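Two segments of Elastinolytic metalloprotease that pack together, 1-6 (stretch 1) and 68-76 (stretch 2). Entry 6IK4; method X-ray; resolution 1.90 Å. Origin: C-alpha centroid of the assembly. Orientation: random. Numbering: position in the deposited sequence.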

# COMPACT_ATOMS: atom_id res chain seq x y z
N ALA A 1 0.28 -21.29 0.73
CA ALA A 1 0.20 -21.16 2.18
C ALA A 1 -0.89 -20.17 2.59
O ALA A 1 -1.59 -19.62 1.74
CB ALA A 1 1.54 -20.75 2.76
N THR A 2 -1.03 -19.96 3.89
CA THR A 2 -1.98 -18.98 4.40
C THR A 2 -1.55 -17.59 3.97
O THR A 2 -0.37 -17.25 4.00
CB THR A 2 -2.07 -19.08 5.93
OG1 THR A 2 -2.58 -20.37 6.29
CG2 THR A 2 -3.00 -18.03 6.48
N PHE A 3 -2.52 -16.79 3.54
CA PHE A 3 -2.22 -15.42 3.13
C PHE A 3 -1.57 -14.64 4.26
O PHE A 3 -2.12 -14.54 5.36
CB PHE A 3 -3.51 -14.73 2.70
CG PHE A 3 -3.30 -13.32 2.22
CD1 PHE A 3 -2.57 -13.08 1.07
CD2 PHE A 3 -3.84 -12.26 2.92
CE1 PHE A 3 -2.37 -11.78 0.62
CE2 PHE A 3 -3.65 -10.96 2.47
CZ PHE A 3 -2.92 -10.72 1.32
N THR A 4 -0.41 -14.07 3.97
CA THR A 4 0.32 -13.21 4.90
C THR A 4 0.91 -12.07 4.09
O THR A 4 1.42 -12.30 3.00
CB THR A 4 1.43 -14.00 5.60
OG1 THR A 4 0.87 -15.16 6.23
CG2 THR A 4 2.11 -13.15 6.65
N MET A 5 0.84 -10.85 4.62
CA MET A 5 1.35 -9.66 3.96
C MET A 5 2.54 -9.11 4.71
O MET A 5 2.57 -9.15 5.94
CB MET A 5 0.32 -8.52 3.92
CG MET A 5 -1.03 -8.82 3.38
SD MET A 5 -1.82 -7.23 3.13
CE MET A 5 -2.56 -6.87 4.71
N ASN A 6 3.50 -8.55 3.97
CA ASN A 6 4.59 -7.78 4.56
C ASN A 6 4.49 -6.33 4.10
O ASN A 6 3.97 -6.05 3.02
CB ASN A 6 5.97 -8.31 4.17
CG ASN A 6 6.11 -9.81 4.41
OD1 ASN A 6 5.88 -10.29 5.51
ND2 ASN A 6 6.48 -10.55 3.36
N THR A 68 -2.39 -10.83 -7.05
CA THR A 68 -3.46 -11.67 -6.52
C THR A 68 -2.88 -12.99 -6.01
O THR A 68 -2.31 -13.77 -6.78
CB THR A 68 -4.55 -11.92 -7.56
OG1 THR A 68 -5.09 -10.66 -7.99
CG2 THR A 68 -5.67 -12.76 -6.95
N HIS A 69 -3.05 -13.24 -4.72
CA HIS A 69 -2.58 -14.42 -4.02
C HIS A 69 -3.47 -15.62 -4.35
O HIS A 69 -4.64 -15.48 -4.72
CB HIS A 69 -2.57 -14.17 -2.52
CG HIS A 69 -1.92 -15.25 -1.71
ND1 HIS A 69 -2.64 -16.14 -0.94
CD2 HIS A 69 -0.61 -15.58 -1.54
CE1 HIS A 69 -1.81 -16.97 -0.34
NE2 HIS A 69 -0.57 -16.66 -0.68
N SER A 70 -2.90 -16.82 -4.21
CA SER A 70 -3.66 -18.04 -4.47
C SER A 70 -4.94 -18.13 -3.63
O SER A 70 -5.87 -18.85 -4.01
CB SER A 70 -2.76 -19.25 -4.18
OG SER A 70 -2.32 -19.22 -2.84
N SER A 71 -5.01 -17.41 -2.50
CA SER A 71 -6.19 -17.40 -1.65
C SER A 71 -7.31 -16.50 -2.17
O SER A 71 -8.41 -16.51 -1.60
CB SER A 71 -5.81 -16.93 -0.25
OG SER A 71 -5.35 -15.58 -0.36
N GLY A 72 -7.05 -15.69 -3.18
CA GLY A 72 -8.01 -14.69 -3.62
C GLY A 72 -7.92 -13.36 -2.92
O GLY A 72 -8.63 -12.42 -3.31
N PHE A 73 -7.11 -13.24 -1.87
CA PHE A 73 -6.71 -11.92 -1.40
C PHE A 73 -5.71 -11.31 -2.37
O PHE A 73 -4.95 -12.02 -3.03
CB PHE A 73 -6.08 -12.00 -0.01
CG PHE A 73 -7.07 -12.22 1.07
CD1 PHE A 73 -7.79 -11.14 1.59
CD2 PHE A 73 -7.34 -13.49 1.54
CE1 PHE A 73 -8.74 -11.34 2.59
CE2 PHE A 73 -8.28 -13.69 2.54
CZ PHE A 73 -8.99 -12.61 3.06
N ALA A 74 -5.69 -9.98 -2.43
CA ALA A 74 -4.84 -9.30 -3.38
C ALA A 74 -4.46 -7.95 -2.80
O ALA A 74 -5.20 -7.38 -1.99
CB ALA A 74 -5.53 -9.10 -4.74
N THR A 75 -3.31 -7.45 -3.21
CA THR A 75 -2.94 -6.08 -2.88
C THR A 75 -2.81 -5.29 -4.18
O THR A 75 -2.28 -5.79 -5.18
CB THR A 75 -1.64 -6.03 -2.07
OG1 THR A 75 -0.62 -6.83 -2.69
CG2 THR A 75 -1.90 -6.55 -0.65
N ASN A 76 -3.32 -4.07 -4.16
CA ASN A 76 -3.30 -3.19 -5.31
C ASN A 76 -2.38 -2.02 -5.00
O ASN A 76 -2.34 -1.56 -3.85
CB ASN A 76 -4.71 -2.71 -5.65
CG ASN A 76 -4.84 -2.24 -7.08
OD1 ASN A 76 -5.15 -3.03 -7.97
ND2 ASN A 76 -4.59 -0.95 -7.31

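No hydrogen bond joins the two segments; the contact centres on one aromatic ring. It illustrates a general principle, that a segment without regular secondary structure can pack largely through one side chain set against a turn and the strand that follows.

That side chain is Phe-3, to which most of the first segment's covered area belongs. Its CA-to-CB bond points toward the other segment, and the residue has far more area covered there than any of its neighbours. Phe-73 CB sits 3.5 Å from the centroid of the Phe-3 ring and only 5° off the ring normal, a CH-pi contact almost squarely over one face. The ring of Phe-73 continues beyond it: the two planes are inclined by just 12°, yet the rings are slid apart and barely overlap, with centroids 5.0 Å apart. The methylene, rather than the neighbouring ring, therefore covers that face.

His-69 meets Phe-3 differently. Its CG lies 3.6 Å from Phe-3 CD1, at the edge of the phenylalanine ring, while CD1 in turn lies over a face of the imidazole; with planes at 59°, the pair is oblique. At the imidazole's own edge, His-69 CE1 approaches Ala-1 O to 3.4 Å.

Part of the receiving surface is the type I turn from His-69 to Gly-72, closed by a hydrogen bond from Gly-72 N to His-69 O at 2.9 Å. A hydrogen bond of 2.8 Å between His-69 ND1 and Ser-71 OG ties the imidazole to the turn, and Ser-71 OG also lies 3.7 Å from Phe-3 CB. Gly-72, with positive phi, suits the turn's end, since a CB there would jam against the preceding carbonyl.

Farther along, Met-5 SD reaches Thr-75 CG2 at 3.8 Å, carrying the contact farther along the strand.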